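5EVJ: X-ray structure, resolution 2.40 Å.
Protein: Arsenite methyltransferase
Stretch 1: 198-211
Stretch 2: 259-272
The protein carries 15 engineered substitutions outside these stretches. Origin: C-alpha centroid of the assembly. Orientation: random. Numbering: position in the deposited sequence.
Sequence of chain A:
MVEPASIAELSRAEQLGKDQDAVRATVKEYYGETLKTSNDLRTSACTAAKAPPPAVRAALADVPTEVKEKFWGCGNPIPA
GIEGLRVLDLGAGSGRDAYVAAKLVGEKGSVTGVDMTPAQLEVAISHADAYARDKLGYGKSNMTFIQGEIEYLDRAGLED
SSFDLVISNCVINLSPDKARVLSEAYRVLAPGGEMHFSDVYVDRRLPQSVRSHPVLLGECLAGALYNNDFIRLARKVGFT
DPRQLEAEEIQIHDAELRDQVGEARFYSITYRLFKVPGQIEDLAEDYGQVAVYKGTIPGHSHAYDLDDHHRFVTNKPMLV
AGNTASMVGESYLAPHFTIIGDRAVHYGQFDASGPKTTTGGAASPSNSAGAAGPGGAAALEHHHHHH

Stretch 1 (198-211) SDVYVDRRLPQSVR
Stretch 2 (259-272) DQVGEARFYSITYR

Residues 198-202 and 266-272 form neighbouring antiparallel strands, their N-to-C directions 146° apart and their axes approaching to 4.5 Å; the stretches bury 872 Å². At Ser 198 (phi/psi -117/146, chi1 p), a non-hydrogen-bonded pair with Thr 270 brings the CA atoms of the two residues to 4.0 Å, and Ser 198 CB lies 3.5 Å from Thr 270 OG1. These small side chains share a face with Val 200, Ser 268, Val 202 and Phe 266.

Asp 199, nearly fully extended (-162/178), pairs with Ile 269 through two hydrogen bonds: Asp 199 N to Ile 269 O, 3.0 Å, and Ile 269 N to Asp 199 O, 2.9 Å. Its buried carboxylate is satisfied: Asp 199 OD1 accepts from Val 200 N at 2.7 Å, and OD2 is bonded elsewhere in the structure. Val 200 (t) faces Ser 268 in the next non-hydrogen-bonded pair.

Tyr 201 (-128/172; chi1 m, chi2 88°) has the largest area covered by the other stretch, 100 Å². Its backbone closes a tight pair with Tyr 267, Tyr 201 N to Tyr 267 O at 2.6 Å and Tyr 267 N to Tyr 201 O at 2.7 Å. On the opposite sheet face from Val 200, its ring runs along the partner strand: Tyr 201 CD1 lies 3.7 Å from Ile 269 CB (Ile 269 m, t), and the edge of Tyr 271 meets the ring's face, centroids 5.1 Å apart and planes at 87°. The ring is buried, while a water 2.6 Å from Tyr 201 OH donates to Ile 269 O at 3.0 Å.

Val 202 (t) ends the strand opposite Phe 266 (m, chi2 81°). Its CG1 sits over one face of the Phe 266 ring and 3.8 Å from Ala 264 CB.

Asp 203 (-84/-3, chi1 p) leaves the strand but prolongs the ladder: Asp 203 N donates to Arg 265 O at 2.8 Å, and Arg 265 N donates to Asp 203 OD1 at 3.0 Å, the carboxylate replacing a backbone acceptor. Arg 204 (-154/166; p, t, p) binds that carboxylate in a salt bridge, Arg 204 NE to Asp 203 OD1, 2.9 Å, and Arg 204 NH1 to Asp 203 OD2, 3.0 Å, laying its guanidinium face over Ala 264 CA, 3.5 Å from Arg 204 NE. Ala 264 closes a type II' turn from Val 261, in which Gly 262 adopts 76/-130, a positive phi that favours glycine.

Leu 206 (-71/141, chi1 m, chi2 -14°) brings CD1 to 4.0 Å from both Ala 264 CB and Phe 266 CZ, extending the apolar cluster. Finally Val 210 (t), in poorly ordered chain, places CG2 3.3 Å from Gln 260 O.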

# COMPACT_ATOMS: atom_id res chain seq x y z
N SER A 198 -0.76 -1.32 -4.54
CA SER A 198 -0.58 -0.93 -5.91
C SER A 198 -1.81 -1.33 -6.69
O SER A 198 -2.48 -2.32 -6.37
CB SER A 198 0.69 -1.57 -6.51
OG SER A 198 0.61 -2.99 -6.41
N ASP A 199 -2.14 -0.52 -7.68
CA ASP A 199 -3.29 -0.83 -8.49
C ASP A 199 -3.17 -0.02 -9.77
O ASP A 199 -2.22 0.78 -9.97
CB ASP A 199 -4.61 -0.57 -7.74
CG ASP A 199 -5.75 -1.54 -8.18
OD1 ASP A 199 -5.74 -1.98 -9.34
OD2 ASP A 199 -6.67 -1.89 -7.38
N VAL A 200 -4.12 -0.21 -10.66
CA VAL A 200 -4.06 0.50 -11.93
C VAL A 200 -5.04 1.67 -11.95
O VAL A 200 -6.19 1.54 -11.55
CB VAL A 200 -4.30 -0.46 -13.09
CG1 VAL A 200 -4.41 0.34 -14.39
CG2 VAL A 200 -3.14 -1.44 -13.19
N TYR A 201 -4.58 2.82 -12.39
CA TYR A 201 -5.45 4.03 -12.49
C TYR A 201 -5.36 4.63 -13.88
O TYR A 201 -4.45 4.27 -14.67
CB TYR A 201 -5.00 5.08 -11.43
CG TYR A 201 -5.09 4.49 -10.05
CD1 TYR A 201 -4.01 3.78 -9.50
CD2 TYR A 201 -6.28 4.58 -9.29
CE1 TYR A 201 -4.11 3.17 -8.26
CE2 TYR A 201 -6.38 3.96 -8.03
CZ TYR A 201 -5.27 3.26 -7.55
OH TYR A 201 -5.29 2.68 -6.31
N VAL A 202 -6.24 5.62 -14.13
CA VAL A 202 -6.23 6.39 -15.38
C VAL A 202 -6.04 7.90 -15.14
O VAL A 202 -6.38 8.40 -14.07
CB VAL A 202 -7.57 6.21 -16.12
CG1 VAL A 202 -7.47 6.64 -17.61
CG2 VAL A 202 -8.03 4.77 -15.99
N ASP A 203 -5.55 8.62 -16.15
CA ASP A 203 -5.36 10.04 -15.99
C ASP A 203 -6.66 10.79 -16.27
O ASP A 203 -6.70 11.98 -16.08
CB ASP A 203 -4.21 10.58 -16.85
CG ASP A 203 -4.58 10.64 -18.35
OD1 ASP A 203 -5.49 9.92 -18.81
OD2 ASP A 203 -3.96 11.40 -19.09
N ARG A 204 -7.72 10.10 -16.66
CA ARG A 204 -9.03 10.71 -16.91
C ARG A 204 -10.13 9.67 -16.70
O ARG A 204 -9.85 8.48 -16.66
CB ARG A 204 -9.06 11.20 -18.39
CG ARG A 204 -9.09 10.09 -19.43
CD ARG A 204 -8.69 10.64 -20.78
NE ARG A 204 -7.27 11.09 -20.75
CZ ARG A 204 -6.71 11.85 -21.70
NH1 ARG A 204 -5.42 12.20 -21.56
NH2 ARG A 204 -7.42 12.25 -22.80
N ARG A 205 -11.38 10.08 -16.60
CA ARG A 205 -12.52 9.14 -16.49
C ARG A 205 -12.78 8.37 -17.77
O ARG A 205 -12.89 8.96 -18.83
CB ARG A 205 -13.83 9.87 -16.12
CG ARG A 205 -13.78 10.43 -14.71
CD ARG A 205 -14.97 11.33 -14.39
NE ARG A 205 -14.73 12.05 -13.12
CZ ARG A 205 -14.82 13.37 -12.93
NH1 ARG A 205 -15.28 14.22 -13.89
NH2 ARG A 205 -14.49 13.84 -11.77
N LEU A 206 -12.89 7.06 -17.69
CA LEU A 206 -13.23 6.30 -18.88
C LEU A 206 -14.67 6.56 -19.26
O LEU A 206 -15.52 6.66 -18.37
CB LEU A 206 -13.06 4.82 -18.62
CG LEU A 206 -11.72 4.10 -18.81
CD1 LEU A 206 -10.69 4.90 -19.60
CD2 LEU A 206 -11.14 3.63 -17.48
N PRO A 207 -14.96 6.67 -20.57
CA PRO A 207 -16.35 6.69 -21.08
C PRO A 207 -17.18 5.50 -20.56
O PRO A 207 -16.61 4.39 -20.47
CB PRO A 207 -16.14 6.56 -22.60
CG PRO A 207 -14.85 7.28 -22.83
CD PRO A 207 -13.99 6.85 -21.67
N GLN A 208 -18.47 5.72 -20.21
CA GLN A 208 -19.44 4.63 -19.81
C GLN A 208 -19.44 3.45 -20.76
O GLN A 208 -19.49 2.29 -20.33
CB GLN A 208 -20.89 5.11 -19.71
CG GLN A 208 -21.39 5.38 -18.30
CD GLN A 208 -21.58 6.87 -18.06
OE1 GLN A 208 -22.15 7.58 -18.90
NE2 GLN A 208 -21.11 7.36 -16.91
N SER A 209 -19.41 3.78 -22.05
CA SER A 209 -19.14 2.84 -23.14
C SER A 209 -18.06 1.79 -22.81
O SER A 209 -18.33 0.58 -22.81
CB SER A 209 -18.82 3.62 -24.43
OG SER A 209 -17.71 3.08 -25.10
N VAL A 210 -16.84 2.26 -22.51
CA VAL A 210 -15.75 1.38 -22.07
C VAL A 210 -16.02 0.67 -20.72
O VAL A 210 -15.44 -0.39 -20.48
CB VAL A 210 -14.40 2.14 -22.01
CG1 VAL A 210 -13.26 1.21 -21.64
CG2 VAL A 210 -14.08 2.82 -23.34
N ARG A 211 -16.88 1.22 -19.87
CA ARG A 211 -17.06 0.71 -18.49
C ARG A 211 -17.59 -0.72 -18.47
O ARG A 211 -16.81 -1.66 -18.34
CB ARG A 211 -17.97 1.61 -17.63
CG ARG A 211 -17.41 2.97 -17.25
CD ARG A 211 -16.56 2.94 -15.99
NE ARG A 211 -15.99 4.26 -15.72
CZ ARG A 211 -14.86 4.48 -15.05
NH1 ARG A 211 -14.42 5.73 -14.86
NH2 ARG A 211 -14.15 3.45 -14.59
N ASP A 259 -8.01 2.64 -29.72
CA ASP A 259 -9.10 3.37 -30.37
C ASP A 259 -10.29 3.53 -29.43
O ASP A 259 -10.99 4.56 -29.46
CB ASP A 259 -9.55 2.64 -31.64
CG ASP A 259 -8.44 2.53 -32.68
OD1 ASP A 259 -7.28 2.98 -32.45
OD2 ASP A 259 -8.74 1.96 -33.75
N GLN A 260 -10.49 2.51 -28.60
CA GLN A 260 -11.62 2.45 -27.67
C GLN A 260 -11.51 3.48 -26.54
O GLN A 260 -12.52 3.98 -26.03
CB GLN A 260 -11.76 1.03 -27.08
CG GLN A 260 -11.51 -0.13 -28.06
CD GLN A 260 -12.28 -0.01 -29.39
OE1 GLN A 260 -11.92 0.80 -30.26
NE2 GLN A 260 -13.31 -0.83 -29.55
N VAL A 261 -10.27 3.80 -26.17
CA VAL A 261 -10.02 4.61 -24.98
C VAL A 261 -9.73 6.09 -25.25
O VAL A 261 -9.70 6.89 -24.31
CB VAL A 261 -8.93 3.98 -24.07
CG1 VAL A 261 -9.43 2.65 -23.52
CG2 VAL A 261 -7.61 3.81 -24.81
N GLY A 262 -9.52 6.44 -26.53
CA GLY A 262 -9.26 7.85 -26.89
C GLY A 262 -7.82 8.14 -26.49
O GLY A 262 -6.89 7.37 -26.79
N GLU A 263 -7.61 9.23 -25.77
CA GLU A 263 -6.23 9.45 -25.37
C GLU A 263 -6.01 9.08 -23.86
O GLU A 263 -5.09 9.58 -23.22
CB GLU A 263 -5.84 10.89 -25.72
CG GLU A 263 -5.76 11.18 -27.24
CD GLU A 263 -7.12 10.97 -27.96
OE1 GLU A 263 -8.11 11.70 -27.64
OE2 GLU A 263 -7.22 10.08 -28.85
N ALA A 264 -6.85 8.22 -23.29
CA ALA A 264 -6.65 7.81 -21.88
C ALA A 264 -5.27 7.21 -21.63
O ALA A 264 -4.81 6.38 -22.39
CB ALA A 264 -7.73 6.85 -21.41
N ARG A 265 -4.61 7.68 -20.58
CA ARG A 265 -3.35 7.14 -20.15
C ARG A 265 -3.51 6.39 -18.83
O ARG A 265 -4.11 6.91 -17.86
CB ARG A 265 -2.28 8.25 -20.05
CG ARG A 265 -2.02 8.93 -21.40
CD ARG A 265 -1.28 10.23 -21.22
NE ARG A 265 0.11 9.92 -21.25
CZ ARG A 265 1.13 10.70 -20.88
NH1 ARG A 265 0.96 11.94 -20.47
NH2 ARG A 265 2.37 10.20 -20.94
N PHE A 266 -2.97 5.17 -18.80
CA PHE A 266 -3.07 4.26 -17.67
C PHE A 266 -1.76 4.16 -16.90
O PHE A 266 -0.68 4.15 -17.49
CB PHE A 266 -3.50 2.88 -18.11
CG PHE A 266 -4.83 2.85 -18.79
CD1 PHE A 266 -4.95 3.21 -20.15
CD2 PHE A 266 -5.96 2.46 -18.10
CE1 PHE A 266 -6.20 3.18 -20.78
CE2 PHE A 266 -7.22 2.43 -18.73
CZ PHE A 266 -7.33 2.79 -20.07
N TYR A 267 -1.91 4.08 -15.57
CA TYR A 267 -0.80 3.94 -14.63
C TYR A 267 -0.97 2.81 -13.62
O TYR A 267 -2.08 2.44 -13.17
CB TYR A 267 -0.56 5.26 -13.86
CG TYR A 267 -0.37 6.38 -14.84
CD1 TYR A 267 -1.46 6.89 -15.54
CD2 TYR A 267 0.89 6.84 -15.14
CE1 TYR A 267 -1.29 7.88 -16.48
CE2 TYR A 267 1.08 7.86 -16.03
CZ TYR A 267 -0.02 8.37 -16.71
OH TYR A 267 0.16 9.34 -17.66
N SER A 268 0.18 2.29 -13.26
CA SER A 268 0.35 1.39 -12.17
C SER A 268 0.82 2.36 -11.11
O SER A 268 1.88 2.97 -11.26
CB SER A 268 1.52 0.44 -12.52
OG SER A 268 1.85 -0.40 -11.44
N ILE A 269 0.03 2.53 -10.05
CA ILE A 269 0.45 3.45 -8.96
C ILE A 269 0.41 2.72 -7.61
O ILE A 269 -0.56 1.97 -7.32
CB ILE A 269 -0.47 4.69 -8.81
CG1 ILE A 269 -0.64 5.44 -10.15
CG2 ILE A 269 0.01 5.62 -7.69
CD1 ILE A 269 -1.66 6.60 -10.06
N THR A 270 1.44 2.97 -6.81
CA THR A 270 1.52 2.47 -5.45
C THR A 270 1.23 3.68 -4.60
O THR A 270 1.95 4.68 -4.63
CB THR A 270 2.93 1.87 -5.07
OG1 THR A 270 3.24 0.71 -5.85
CG2 THR A 270 2.92 1.38 -3.59
N TYR A 271 0.18 3.54 -3.82
CA TYR A 271 -0.31 4.58 -2.96
C TYR A 271 -0.02 4.28 -1.51
O TYR A 271 -0.02 3.09 -1.10
CB TYR A 271 -1.88 4.72 -3.11
CG TYR A 271 -2.25 5.68 -4.22
CD1 TYR A 271 -1.93 7.04 -4.13
CD2 TYR A 271 -2.94 5.24 -5.35
CE1 TYR A 271 -2.30 7.94 -5.13
CE2 TYR A 271 -3.32 6.09 -6.36
CZ TYR A 271 -2.96 7.45 -6.27
OH TYR A 271 -3.29 8.26 -7.32
N ARG A 272 0.11 5.35 -0.74
CA ARG A 272 0.33 5.30 0.67
C ARG A 272 -0.80 6.01 1.40
O ARG A 272 -0.98 7.23 1.25
CB ARG A 272 1.67 5.90 1.02
CG ARG A 272 2.79 5.22 0.22
CD ARG A 272 4.13 5.56 0.89
NE ARG A 272 4.39 4.79 2.12
CZ ARG A 272 5.59 4.52 2.64
NH1 ARG A 272 6.70 5.00 2.09
NH2 ARG A 272 5.71 3.73 3.74
O HOH W 1 -2.92 1.97 -5.39
O HOH W 2 -9.77 11.45 -24.18